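Local coordinates for alpha-l-arabinofuranosidase domain protein (Thermotoga maritima, PDB 4ATW), which hydrolyses terminal alpha-L-arabinofuranosyl residues from arabinose-containing glycans, as a thermostable glycoside hydrolase built on a (beta/alpha)8 barrel with an added beta domain, at residues A[10-15]-A[358-363]; A[14-19]-A[314-319]; A[228-233]-A[271-276]; A[276-281]-A[319-324]; A[280-285]-A[303-308]. All coordinates share one frame; numbering follows the deposited sequence.

Contact 1: A[10-15]-A[358-363]; sequences KEVVKP and GEKLVK
A classic beta bulge interrupts the antiparallel pairing of strand 11-15 with strand 360-363, the start of the long strand 360-376 in the mixed beta sheet. Val-13 and Lys-14 both face Leu-361, so the register slips by one residue between the pair Val-12/Val-362 and the pair Lys-14/Leu-361. Leu-361 O takes Val-13 N at 2.6 Å, with the donor in the carbonyl plane, and also receives a weak, longer bond from Lys-14 N. Leu-361 N answers to Lys-14 O at 2.9 Å, nearly along the C=O axis. Before the bulge, Lys-363 N reaches Glu-11 O at 2.8 Å, again close to that axis. The short segments run at 137°, well off exact antiparallel. Val-12 and Val-362 share one face, their CG1 methyls 4.1 Å apart, and Val-12 CG1 also rests on Lys-360 CD at 3.7 Å. On the face of Lys-14 and Leu-361 the two side chains lie side by side; CE of the extended lysine meets Leu-361 CD2 at 3.7 Å before its NZ goes on to Asp-317. At the exposed end Glu-11 and Lys-363 run alongside each other, Glu-11 OE1 lying 3.3 Å from Lys-363 CG. Their charged tips stay apart, so the contact there is with the aliphatic part of the lysine. Strand 383-398 continues the sheet beyond 360-363, where Val-362 packs on Ala-396 and Ile-398, while Val-7 of strand 4-8 touches the same valine.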
# COMPACT_ATOMS: atom_id res chain seq x y z
N LYS A 10 15.39 14.45 -19.90
CA LYS A 10 16.16 15.61 -19.46
C LYS A 10 15.40 16.48 -18.47
O LYS A 10 16.00 17.24 -17.71
CB LYS A 10 16.60 16.43 -20.69
CG LYS A 10 17.60 15.75 -21.64
CD LYS A 10 17.95 16.65 -22.84
CE LYS A 10 18.96 15.98 -23.76
NZ LYS A 10 19.31 16.79 -24.95
N GLU A 11 14.07 16.37 -18.47
CA GLU A 11 13.24 17.18 -17.58
C GLU A 11 12.64 16.43 -16.38
O GLU A 11 11.64 15.73 -16.51
CB GLU A 11 12.12 17.81 -18.41
CG GLU A 11 11.22 18.74 -17.64
CD GLU A 11 10.17 19.36 -18.53
OE1 GLU A 11 10.15 19.02 -19.73
OE2 GLU A 11 9.37 20.19 -18.04
N VAL A 12 13.26 16.57 -15.21
CA VAL A 12 12.71 15.91 -14.02
C VAL A 12 11.53 16.74 -13.49
O VAL A 12 11.62 17.96 -13.38
CB VAL A 12 13.75 15.76 -12.86
CG1 VAL A 12 14.66 14.55 -13.07
CG2 VAL A 12 14.52 17.04 -12.75
N VAL A 13 10.43 16.08 -13.16
CA VAL A 13 9.28 16.78 -12.66
C VAL A 13 9.29 16.81 -11.12
O VAL A 13 9.18 17.88 -10.49
CB VAL A 13 8.03 16.09 -13.17
CG1 VAL A 13 6.80 16.88 -12.78
CG2 VAL A 13 8.12 15.95 -14.67
N LYS A 14 9.46 15.66 -10.50
CA LYS A 14 9.46 15.62 -9.05
C LYS A 14 9.97 14.28 -8.58
O LYS A 14 10.14 13.36 -9.36
CB LYS A 14 8.05 15.86 -8.53
CG LYS A 14 7.00 14.99 -9.17
CD LYS A 14 5.59 15.56 -8.95
CE LYS A 14 4.48 14.67 -9.57
NZ LYS A 14 3.16 15.37 -9.58
N PRO A 15 10.23 14.16 -7.30
CA PRO A 15 10.72 12.85 -6.88
C PRO A 15 9.54 11.90 -6.80
O PRO A 15 8.38 12.31 -6.97
CB PRO A 15 11.31 13.13 -5.50
CG PRO A 15 11.76 14.58 -5.58
CD PRO A 15 11.37 14.95 -7.00
N GLY A 358 12.15 4.17 -11.45
CA GLY A 358 13.13 5.14 -10.97
C GLY A 358 12.72 5.97 -9.76
O GLY A 358 11.58 5.94 -9.31
N GLU A 359 13.68 6.72 -9.22
CA GLU A 359 13.43 7.55 -8.05
C GLU A 359 12.92 8.95 -8.41
O GLU A 359 12.54 9.71 -7.51
CB GLU A 359 14.70 7.66 -7.21
CG GLU A 359 15.14 6.38 -6.51
CD GLU A 359 15.48 5.25 -7.47
OE1 GLU A 359 16.32 5.48 -8.37
OE2 GLU A 359 14.93 4.13 -7.35
N LYS A 360 12.92 9.27 -9.70
CA LYS A 360 12.48 10.59 -10.17
C LYS A 360 11.50 10.47 -11.33
O LYS A 360 11.68 9.60 -12.20
CB LYS A 360 13.68 11.44 -10.64
CG LYS A 360 14.83 11.63 -9.65
CD LYS A 360 15.96 12.40 -10.33
CE LYS A 360 17.32 12.29 -9.61
NZ LYS A 360 17.31 12.98 -8.29
N LEU A 361 10.47 11.32 -11.34
CA LEU A 361 9.43 11.33 -12.40
C LEU A 361 9.87 12.33 -13.44
O LEU A 361 10.21 13.47 -13.08
CB LEU A 361 8.10 11.79 -11.84
CG LEU A 361 6.93 11.73 -12.82
CD1 LEU A 361 6.63 10.28 -13.07
CD2 LEU A 361 5.70 12.43 -12.24
N VAL A 362 9.83 11.94 -14.72
CA VAL A 362 10.30 12.81 -15.80
C VAL A 362 9.23 13.19 -16.79
O VAL A 362 8.38 12.39 -17.09
CB VAL A 362 11.46 12.15 -16.55
CG1 VAL A 362 12.65 11.98 -15.63
CG2 VAL A 362 11.03 10.79 -17.07
N LYS A 363 9.28 14.43 -17.27
CA LYS A 363 8.28 14.94 -18.20
C LYS A 363 7.86 13.78 -19.06
O LYS A 363 8.64 13.23 -19.83
CB LYS A 363 8.83 16.11 -19.02
CG LYS A 363 7.84 16.74 -19.99
CD LYS A 363 6.74 17.48 -19.27
CE LYS A 363 6.04 18.50 -20.18
NZ LYS A 363 5.05 17.92 -21.16

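Contact 2: A[14-19]-A[314-319]; sequences KPISRH and KMSDIV
Where the chain leaves strand 11-15 for the (beta/alpha)8 barrel, it meets the loop that joins helix 299-313 to the last barrel strand, and Lys-14 makes the main polar link. From CB its CG takes the crowded position between the backbone N and the carbonyl carbon (chi1 51°), and the chain then runs out extended toward the loop. CD passes over the carboxylate of Asp-317, 3.6 Å from Asp-317 CG. CE comes to 3.2 Å from Lys-314 O. At the tip NZ is held by two acceptors: a salt bridge to Asp-317 OD1 at 3.0 Å, met from above the carboxylate plane, and a hydrogen bond to Lys-314 O, also 3.0 Å from NZ and approached from above the carbonyl plane. Lys-314 O belongs to the first residue past the helix, so the ammonium probably also eases the negative end of the helix dipole. An alanine here would remove both bonds and would probably leave the Asp-317 carboxylate and the Lys-314 carbonyl less well tied to the strand. Deeper in, Ser-17 and Ser-316 meet through their CB atoms at 3.8 Å, while Ser-17 OG bonds to Pro-320 O. Ser-17 N gives a weak hydrogen bond to Ser-316 OG, 3.2 Å away.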
# COMPACT_ATOMS: atom_id res chain seq x y z
N LYS A 14 9.46 15.66 -10.50
CA LYS A 14 9.46 15.62 -9.05
C LYS A 14 9.97 14.28 -8.58
O LYS A 14 10.14 13.36 -9.36
CB LYS A 14 8.05 15.86 -8.53
CG LYS A 14 7.00 14.99 -9.17
CD LYS A 14 5.59 15.56 -8.95
CE LYS A 14 4.48 14.67 -9.57
NZ LYS A 14 3.16 15.37 -9.58
N PRO A 15 10.23 14.16 -7.30
CA PRO A 15 10.72 12.85 -6.88
C PRO A 15 9.54 11.90 -6.80
O PRO A 15 8.38 12.31 -6.97
CB PRO A 15 11.31 13.13 -5.50
CG PRO A 15 11.76 14.58 -5.58
CD PRO A 15 11.37 14.95 -7.00
N ILE A 16 9.82 10.62 -6.57
CA ILE A 16 8.76 9.63 -6.41
C ILE A 16 9.02 9.08 -5.02
O ILE A 16 10.03 8.39 -4.81
CB ILE A 16 8.87 8.49 -7.41
CG1 ILE A 16 8.66 9.05 -8.81
CG2 ILE A 16 7.86 7.38 -7.10
CD1 ILE A 16 8.71 8.00 -9.90
N SER A 17 8.14 9.41 -4.07
CA SER A 17 8.28 8.96 -2.69
C SER A 17 8.39 7.44 -2.72
O SER A 17 7.48 6.73 -3.15
CB SER A 17 7.07 9.40 -1.87
OG SER A 17 7.21 9.00 -0.52
N ARG A 18 9.52 6.93 -2.26
CA ARG A 18 9.73 5.51 -2.28
C ARG A 18 8.69 4.74 -1.49
O ARG A 18 8.61 3.52 -1.61
CB ARG A 18 11.12 5.17 -1.79
CG ARG A 18 11.38 5.48 -0.35
CD ARG A 18 12.31 4.42 0.20
NE ARG A 18 12.56 4.58 1.61
CZ ARG A 18 12.77 3.56 2.43
NH1 ARG A 18 12.74 2.32 1.96
NH2 ARG A 18 13.00 3.78 3.73
N HIS A 19 7.89 5.45 -0.69
CA HIS A 19 6.88 4.81 0.14
C HIS A 19 5.50 4.62 -0.45
O HIS A 19 4.54 4.39 0.29
CB HIS A 19 6.75 5.54 1.47
CG HIS A 19 7.90 5.29 2.39
ND1 HIS A 19 8.86 6.23 2.66
CD2 HIS A 19 8.26 4.18 3.08
CE1 HIS A 19 9.76 5.72 3.48
NE2 HIS A 19 9.42 4.47 3.75
N LYS A 314 3.07 9.12 -10.32
CA LYS A 314 3.05 10.52 -10.68
C LYS A 314 2.34 11.44 -9.75
O LYS A 314 2.12 12.59 -10.12
CB LYS A 314 2.55 10.74 -12.12
CG LYS A 314 1.46 9.82 -12.61
CD LYS A 314 1.36 9.94 -14.13
CE LYS A 314 0.11 9.30 -14.69
NZ LYS A 314 -0.01 9.61 -16.14
N MET A 315 2.00 10.97 -8.55
CA MET A 315 1.32 11.81 -7.57
C MET A 315 1.94 11.73 -6.19
O MET A 315 1.45 12.32 -5.23
CB MET A 315 -0.15 11.42 -7.46
CG MET A 315 -1.05 12.13 -8.44
SD MET A 315 -2.69 11.45 -8.44
CE MET A 315 -3.32 12.10 -6.92
N SER A 316 3.05 11.00 -6.09
CA SER A 316 3.72 10.81 -4.81
C SER A 316 4.01 12.10 -4.08
O SER A 316 4.43 12.08 -2.93
CB SER A 316 5.04 10.05 -5.01
OG SER A 316 5.86 10.72 -5.95
N ASP A 317 3.80 13.24 -4.75
CA ASP A 317 4.06 14.52 -4.11
C ASP A 317 2.95 14.89 -3.15
O ASP A 317 3.19 15.59 -2.18
CB ASP A 317 4.33 15.65 -5.14
CG ASP A 317 3.25 15.77 -6.19
OD1 ASP A 317 2.77 14.73 -6.68
OD2 ASP A 317 2.90 16.91 -6.55
N ILE A 318 1.74 14.40 -3.39
CA ILE A 318 0.66 14.67 -2.47
C ILE A 318 0.24 13.40 -1.72
O ILE A 318 -0.37 13.46 -0.65
CB ILE A 318 -0.58 15.24 -3.16
CG1 ILE A 318 -1.37 14.12 -3.76
CG2 ILE A 318 -0.19 16.20 -4.23
CD1 ILE A 318 -2.72 14.54 -4.04
N VAL A 319 0.58 12.24 -2.28
CA VAL A 319 0.26 10.97 -1.65
C VAL A 319 1.57 10.24 -1.55
O VAL A 319 1.81 9.28 -2.26
CB VAL A 319 -0.71 10.14 -2.51
CG1 VAL A 319 -1.19 8.94 -1.77
CG2 VAL A 319 -1.89 10.96 -2.92

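Contact 3: A[228-233]-A[271-276]; sequences VIDFIS and RKRGVK
Backbone bonds set the start of a parallel pairing between two neighbouring strands of the (beta/alpha)8 barrel, with Phe-231 opposite Lys-276. Lys-276 N bonds to Asp-230 O at 3.0 Å from above the carbonyl plane, and Ile-232 N to Lys-276 O at 2.9 Å, nearly along the C=O axis. Phe-231 CA adds a CA-H...O contact to the same Lys-276 O.

The charged contact comes from Arg-273, the first residue beyond helix 268-272, whose chain bends at chi3 (70°) to bring the guanidinium edge onto the other segment. NH1 bonds to Ile-229 O at 2.5 Å, and NH2 forms a salt bridge with Asp-230 OD1 at 3.2 Å; the carboxylate and guanidinium planes stand 50° apart. Val-228 CA sits over the centre of one guanidinium face. A leucine here would lose both bonds and would probably loosen the turn at Gly-274 against the 228-230 backbone.

Van der Waals contact falls to Val-275: CG1 lies 4.0 Å from Phe-231 CA, and CG2 packs against the carbonyl oxygen of Ile-229.

Asp-230 OD2 turns to Ala-207 N and Lys-199, tying in strand 206-209. On another flank Ile-232 packs against Val-260 and Ile-264 of helix 250-265.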
# COMPACT_ATOMS: atom_id res chain seq x y z
N VAL A 228 -0.35 19.58 13.64
CA VAL A 228 0.49 18.56 14.23
C VAL A 228 0.52 17.23 13.54
O VAL A 228 1.44 16.46 13.75
CB VAL A 228 0.13 18.26 15.70
CG1 VAL A 228 0.19 19.53 16.55
CG2 VAL A 228 -1.22 17.61 15.77
N ILE A 229 -0.49 16.91 12.76
CA ILE A 229 -0.46 15.63 12.08
C ILE A 229 0.35 15.83 10.80
O ILE A 229 0.54 16.97 10.39
CB ILE A 229 -1.87 15.18 11.79
CG1 ILE A 229 -2.52 16.11 10.77
CG2 ILE A 229 -2.67 15.19 13.07
CD1 ILE A 229 -3.99 15.80 10.59
N ASP A 230 0.83 14.75 10.18
CA ASP A 230 1.62 14.85 8.96
C ASP A 230 0.91 14.35 7.72
O ASP A 230 1.27 14.71 6.60
CB ASP A 230 2.91 14.11 9.15
CG ASP A 230 3.68 14.63 10.33
OD1 ASP A 230 4.25 15.72 10.20
OD2 ASP A 230 3.72 13.96 11.39
N PHE A 231 -0.09 13.50 7.92
CA PHE A 231 -0.89 12.95 6.84
C PHE A 231 -2.32 12.81 7.28
O PHE A 231 -2.64 12.97 8.46
CB PHE A 231 -0.43 11.55 6.47
CG PHE A 231 1.00 11.46 6.09
CD1 PHE A 231 2.00 11.46 7.04
CD2 PHE A 231 1.36 11.32 4.75
CE1 PHE A 231 3.33 11.34 6.67
CE2 PHE A 231 2.69 11.20 4.37
CZ PHE A 231 3.67 11.21 5.33
N ILE A 232 -3.17 12.50 6.32
CA ILE A 232 -4.57 12.24 6.61
C ILE A 232 -4.79 10.99 5.77
O ILE A 232 -4.48 10.94 4.59
CB ILE A 232 -5.50 13.40 6.23
CG1 ILE A 232 -6.94 12.96 6.46
CG2 ILE A 232 -5.28 13.84 4.81
CD1 ILE A 232 -7.91 14.12 6.58
N SER A 233 -5.23 9.95 6.47
CA SER A 233 -5.45 8.63 5.93
C SER A 233 -6.60 8.55 4.95
O SER A 233 -7.60 9.24 5.14
CB SER A 233 -5.67 7.68 7.12
OG SER A 233 -6.14 6.42 6.74
N ARG A 271 -2.52 23.44 5.44
CA ARG A 271 -1.86 23.76 4.18
C ARG A 271 -0.47 24.33 4.43
O ARG A 271 0.47 24.00 3.72
CB ARG A 271 -2.71 24.74 3.37
CG ARG A 271 -2.25 24.89 1.93
CD ARG A 271 -2.92 26.05 1.18
NE ARG A 271 -2.60 27.35 1.76
CZ ARG A 271 -3.39 28.04 2.60
NH1 ARG A 271 -4.59 27.58 2.95
NH2 ARG A 271 -2.96 29.20 3.13
N LYS A 272 -0.32 25.19 5.42
CA LYS A 272 0.97 25.76 5.75
C LYS A 272 1.98 24.63 5.94
O LYS A 272 2.99 24.61 5.25
CB LYS A 272 0.89 26.60 7.02
CG LYS A 272 0.68 28.11 6.79
CD LYS A 272 -0.60 28.44 6.03
CE LYS A 272 -0.81 29.97 5.90
NZ LYS A 272 -1.05 30.66 7.21
N ARG A 273 1.73 23.69 6.87
CA ARG A 273 2.63 22.54 7.06
C ARG A 273 2.23 21.70 5.86
O ARG A 273 1.07 21.69 5.50
CB ARG A 273 2.30 21.77 8.34
CG ARG A 273 2.42 22.61 9.62
CD ARG A 273 2.04 21.88 10.95
NE ARG A 273 2.99 20.85 11.37
CZ ARG A 273 2.85 19.56 11.08
NH1 ARG A 273 1.81 19.16 10.38
NH2 ARG A 273 3.76 18.66 11.49
N GLY A 274 3.15 21.01 5.21
CA GLY A 274 2.71 20.24 4.05
C GLY A 274 1.93 18.96 4.34
O GLY A 274 2.32 17.92 3.83
N VAL A 275 0.84 19.01 5.10
CA VAL A 275 0.11 17.79 5.41
C VAL A 275 -0.22 17.12 4.12
O VAL A 275 -0.65 17.79 3.18
CB VAL A 275 -1.18 18.08 6.11
CG1 VAL A 275 -1.96 16.79 6.30
CG2 VAL A 275 -0.89 18.72 7.43
N LYS A 276 -0.01 15.81 4.06
CA LYS A 276 -0.29 15.07 2.85
C LYS A 276 -1.21 13.90 3.00
O LYS A 276 -1.69 13.63 4.08
CB LYS A 276 1.01 14.68 2.15
CG LYS A 276 1.65 15.94 1.65
CD LYS A 276 2.97 15.78 0.96
CE LYS A 276 3.57 17.18 0.69
NZ LYS A 276 2.55 18.17 0.18

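Contact 4: A[276-281]-A[319-324]; sequences KIALDE and VPLANL
Leu-279 and Val-319 form the apolar centre where the seventh and eighth strands of the (beta/alpha)8 barrel run parallel, the two strands of a beta-alpha-beta unit connected through helix 299-313. Leu-279 CB lies 3.9 Å from Val-319 CG1, the branch anti to the backbone N, and 4.1 Å from Ala-322 CB on the same face of the sheet. The other methyl of Val-319, CG2, meets Ile-277 CB at 4.0 Å. On the opposite face Ala-278 CB touches Leu-321 CD1, and Phe-231 of the adjoining strand touches both residues. At the start of the pairing, Pro-320 crosses Lys-276 at about a right angle, its CD 3.7 Å from the lysine CB. Leu-279 supplies both strand bonds: its N bonds to Leu-321 O at 2.8 Å in the carbonyl plane, and its O accepts Asn-323 N, also at 2.8 Å, with the donor above the carbonyl plane. Leu-279 is also the centre of an inverse gamma turn. Toward the polar edge, Asp-280 bonds to Tyr-121 and Ser-233, and Glu-281 to Tyr-237 and Arg-66, so these buried carboxylates are satisfied by other barrel strands at the C-terminal end, where (beta/alpha)8 glycosidases keep their active site. Asn-323 sends ND2 to His-23 O and Asn-64 OD1, while its CB rests 3.7 Å from Asp-280 O.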
# COMPACT_ATOMS: atom_id res chain seq x y z
N LYS A 276 -0.01 15.81 4.06
CA LYS A 276 -0.29 15.07 2.85
C LYS A 276 -1.21 13.90 3.00
O LYS A 276 -1.69 13.63 4.08
CB LYS A 276 1.01 14.68 2.15
CG LYS A 276 1.65 15.94 1.65
CD LYS A 276 2.97 15.78 0.96
CE LYS A 276 3.57 17.18 0.69
NZ LYS A 276 2.55 18.17 0.18
N ILE A 277 -1.48 13.22 1.91
CA ILE A 277 -2.37 12.10 1.98
C ILE A 277 -1.61 10.80 2.12
O ILE A 277 -0.58 10.59 1.48
CB ILE A 277 -3.19 12.01 0.73
CG1 ILE A 277 -4.01 13.28 0.59
CG2 ILE A 277 -4.09 10.79 0.77
CD1 ILE A 277 -4.89 13.30 -0.68
N ALA A 278 -2.12 9.92 2.98
CA ALA A 278 -1.54 8.61 3.16
C ALA A 278 -2.60 7.59 2.72
O ALA A 278 -3.59 7.39 3.41
CB ALA A 278 -1.16 8.41 4.59
N LEU A 279 -2.42 6.98 1.57
CA LEU A 279 -3.40 6.00 1.09
C LEU A 279 -2.99 4.69 1.75
O LEU A 279 -2.49 3.78 1.07
CB LEU A 279 -3.27 5.87 -0.42
CG LEU A 279 -4.45 5.54 -1.33
CD1 LEU A 279 -3.94 5.03 -2.71
CD2 LEU A 279 -5.32 4.49 -0.66
N ASP A 280 -3.20 4.59 3.08
CA ASP A 280 -2.78 3.41 3.85
C ASP A 280 -3.66 2.19 3.81
O ASP A 280 -3.54 1.32 4.63
CB ASP A 280 -2.43 3.79 5.31
CG ASP A 280 -3.63 4.25 6.13
OD1 ASP A 280 -4.73 4.31 5.54
OD2 ASP A 280 -3.46 4.54 7.35
N GLU A 281 -4.56 2.09 2.85
CA GLU A 281 -5.38 0.91 2.73
C GLU A 281 -6.07 0.94 1.38
O GLU A 281 -7.01 1.71 1.17
CB GLU A 281 -6.42 0.89 3.85
CG GLU A 281 -6.29 -0.31 4.72
CD GLU A 281 -7.40 -0.48 5.78
OE1 GLU A 281 -8.54 -0.85 5.42
OE2 GLU A 281 -7.14 -0.25 7.00
N VAL A 319 0.58 12.24 -2.28
CA VAL A 319 0.26 10.97 -1.65
C VAL A 319 1.57 10.24 -1.55
O VAL A 319 1.81 9.28 -2.26
CB VAL A 319 -0.71 10.14 -2.51
CG1 VAL A 319 -1.19 8.94 -1.77
CG2 VAL A 319 -1.89 10.96 -2.92
N PRO A 320 2.46 10.69 -0.68
CA PRO A 320 3.75 10.02 -0.56
C PRO A 320 3.74 8.65 0.10
O PRO A 320 4.66 7.85 -0.09
CB PRO A 320 4.57 11.03 0.24
CG PRO A 320 3.56 11.68 1.08
CD PRO A 320 2.44 11.92 0.12
N LEU A 321 2.70 8.38 0.85
CA LEU A 321 2.62 7.10 1.55
C LEU A 321 1.42 6.27 1.08
O LEU A 321 0.29 6.78 1.00
CB LEU A 321 2.54 7.38 3.05
CG LEU A 321 3.10 6.36 4.03
CD1 LEU A 321 2.40 6.60 5.38
CD2 LEU A 321 2.87 4.90 3.53
N ALA A 322 1.65 4.99 0.78
CA ALA A 322 0.57 4.11 0.33
C ALA A 322 0.78 2.67 0.75
O ALA A 322 1.90 2.17 0.71
CB ALA A 322 0.43 4.19 -1.19
N ASN A 323 -0.30 2.01 1.12
CA ASN A 323 -0.21 0.63 1.57
C ASN A 323 -1.27 -0.31 0.98
O ASN A 323 -2.47 -0.10 1.13
CB ASN A 323 -0.27 0.61 3.07
CG ASN A 323 0.86 1.40 3.68
OD1 ASN A 323 1.00 2.58 3.43
ND2 ASN A 323 1.68 0.74 4.45
N LEU A 324 -0.82 -1.36 0.30
CA LEU A 324 -1.75 -2.28 -0.32
C LEU A 324 -2.56 -2.83 0.82
O LEU A 324 -2.09 -2.84 1.94
CB LEU A 324 -1.01 -3.26 -1.24
CG LEU A 324 -1.96 -4.18 -1.99
CD1 LEU A 324 -2.82 -3.35 -2.90
CD2 LEU A 324 -1.19 -5.17 -2.78

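Contact 5: A[280-285]-A[303-308]; sequences DEWNVW and IFACGV
The six-membered ring of Trp-282 takes Val-308 CG1 over one face, a CH-pi contact with the methyl 3.6 Å from the ring centroid and 12° off its normal. At the edge of the same ring, near its plane, Phe-304 CE2 approaches Trp-282 CZ3 at 3.7 Å. The phenyl ring in turn has Val-308 CG2 over one face, offset toward the rim, so the single valine touches both aromatic groups: CG1 over the indole face, and CG2 over the phenyl face while also near Trp-282 CZ3. Trp-282 CG lies in the crowded position between the backbone N and the carbonyl carbon (chi1 71°), which sends the indole toward the helix. It meets Val-308 tip to tip, CZ3 standing 3.6 Å from the valine CB, whereas it slides past Phe-304 in the opposite direction. CH2 of the indole also reaches Ala-305 CB at 4.4 Å. Val-284 completes the apolar group through CG2, which lies 3.7 Å from Phe-304 CD2. No hydrogen bond crosses between the segments; this is strand-to-helix packing in a beta-alpha unit of the barrel, where the axes of the weakly bonded strand 282-284 and of helix segment 303-308 come within 8.9 Å, their directions 153° apart. Behind the helix, Cys-306 forms a disulfide with Cys-476 in strand 475-481 of the beta domain. Phe-350 of helix 345-355 also packs on Trp-282, and Phe-304 leans on Phe-236 and Thr-238 of strand 231-238.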
# COMPACT_ATOMS: atom_id res chain seq x y z
N ASP A 280 -3.20 4.59 3.08
CA ASP A 280 -2.78 3.41 3.85
C ASP A 280 -3.66 2.19 3.81
O ASP A 280 -3.54 1.32 4.63
CB ASP A 280 -2.43 3.79 5.31
CG ASP A 280 -3.63 4.25 6.13
OD1 ASP A 280 -4.73 4.31 5.54
OD2 ASP A 280 -3.46 4.54 7.35
N GLU A 281 -4.56 2.09 2.85
CA GLU A 281 -5.38 0.91 2.73
C GLU A 281 -6.07 0.94 1.38
O GLU A 281 -7.01 1.71 1.17
CB GLU A 281 -6.42 0.89 3.85
CG GLU A 281 -6.29 -0.31 4.72
CD GLU A 281 -7.40 -0.48 5.78
OE1 GLU A 281 -8.54 -0.85 5.42
OE2 GLU A 281 -7.14 -0.25 7.00
N TRP A 282 -5.60 0.13 0.44
CA TRP A 282 -6.23 0.09 -0.88
C TRP A 282 -6.04 -1.03 -1.90
O TRP A 282 -5.00 -1.16 -2.53
CB TRP A 282 -5.64 1.18 -1.77
CG TRP A 282 -4.21 0.93 -2.20
CD1 TRP A 282 -3.08 1.28 -1.52
CD2 TRP A 282 -3.79 0.29 -3.41
NE1 TRP A 282 -1.97 0.91 -2.25
CE2 TRP A 282 -2.38 0.30 -3.41
CE3 TRP A 282 -4.48 -0.28 -4.50
CZ2 TRP A 282 -1.61 -0.26 -4.47
CZ3 TRP A 282 -3.71 -0.83 -5.58
CH2 TRP A 282 -2.30 -0.81 -5.55
N ASN A 283 -7.08 -1.83 -2.10
CA ASN A 283 -7.00 -2.89 -3.07
C ASN A 283 -8.35 -3.15 -3.69
O ASN A 283 -9.31 -2.37 -3.54
CB ASN A 283 -6.67 -4.02 -2.12
CG ASN A 283 -6.18 -5.27 -2.83
OD1 ASN A 283 -6.50 -5.51 -3.99
ND2 ASN A 283 -5.41 -6.09 -2.11
N VAL A 284 -8.45 -4.26 -4.39
CA VAL A 284 -9.71 -4.65 -4.99
C VAL A 284 -10.32 -5.52 -3.94
O VAL A 284 -9.62 -6.26 -3.28
CB VAL A 284 -9.48 -5.48 -6.24
CG1 VAL A 284 -10.71 -6.26 -6.57
CG2 VAL A 284 -9.04 -4.57 -7.38
N TRP A 285 -11.62 -5.41 -3.76
CA TRP A 285 -12.28 -6.22 -2.78
C TRP A 285 -13.78 -6.14 -2.98
O TRP A 285 -14.41 -5.12 -2.66
CB TRP A 285 -11.90 -5.73 -1.39
CG TRP A 285 -12.67 -6.37 -0.28
CD1 TRP A 285 -13.37 -7.54 -0.34
CD2 TRP A 285 -12.80 -5.89 1.07
NE1 TRP A 285 -13.93 -7.81 0.88
CE2 TRP A 285 -13.60 -6.82 1.76
CE3 TRP A 285 -12.32 -4.77 1.74
CZ2 TRP A 285 -13.93 -6.67 3.10
CZ3 TRP A 285 -12.66 -4.62 3.07
CH2 TRP A 285 -13.45 -5.57 3.74
N ILE A 303 -4.19 -5.60 -13.11
CA ILE A 303 -4.04 -4.45 -13.99
C ILE A 303 -4.43 -3.20 -13.21
O ILE A 303 -3.75 -2.18 -13.29
CB ILE A 303 -4.93 -4.59 -15.26
CG1 ILE A 303 -4.36 -5.69 -16.16
CG2 ILE A 303 -5.07 -3.25 -15.97
CD1 ILE A 303 -2.92 -5.50 -16.57
N PHE A 304 -5.52 -3.28 -12.43
CA PHE A 304 -5.95 -2.15 -11.63
C PHE A 304 -4.82 -1.74 -10.71
O PHE A 304 -4.51 -0.56 -10.56
CB PHE A 304 -7.17 -2.53 -10.78
CG PHE A 304 -7.42 -1.58 -9.66
CD1 PHE A 304 -8.15 -0.40 -9.87
CD2 PHE A 304 -6.85 -1.80 -8.41
CE1 PHE A 304 -8.29 0.54 -8.86
CE2 PHE A 304 -6.98 -0.87 -7.41
CZ PHE A 304 -7.71 0.31 -7.63
N ALA A 305 -4.22 -2.74 -10.09
CA ALA A 305 -3.12 -2.53 -9.17
C ALA A 305 -1.99 -1.87 -9.92
O ALA A 305 -1.32 -0.96 -9.42
CB ALA A 305 -2.68 -3.88 -8.61
N CYS A 306 -1.79 -2.34 -11.14
CA CYS A 306 -0.73 -1.81 -11.96
C CYS A 306 -0.97 -0.32 -12.19
O CYS A 306 -0.08 0.53 -12.01
CB CYS A 306 -0.70 -2.60 -13.27
SG CYS A 306 0.90 -3.39 -13.59
N GLY A 307 -2.20 -0.00 -12.55
CA GLY A 307 -2.57 1.37 -12.82
C GLY A 307 -2.43 2.28 -11.61
O GLY A 307 -1.94 3.43 -11.72
N VAL A 308 -2.88 1.78 -10.47
CA VAL A 308 -2.76 2.56 -9.25
C VAL A 308 -1.29 2.96 -9.04
O VAL A 308 -0.99 4.13 -8.81
CB VAL A 308 -3.28 1.75 -8.04
CG1 VAL A 308 -3.03 2.52 -6.74
CG2 VAL A 308 -4.77 1.50 -8.19

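In the fold
Contacts 3 and 4 follow one another across the barrel sheet, joining strand 276-284 to its two neighbours; they share Lys-276, and their centres lie 12 Å apart. Contact 5 starts from the same strand farther on and sets helix 299-313 against it, with Asp-280 and Glu-281 common to contacts 4 and 5 at the C-terminal strand ends, the probable active-site side. Contact 2 lies at the other end of the barrel, 10 Å between centres from contact 4, which it meets through Ser-17 OG and Pro-320 O at 2.8 Å. Through Lys-14 and Pro-15 it passes into contact 1, in the beta domain, whose nearest atoms stay about 8 Å from contact 4.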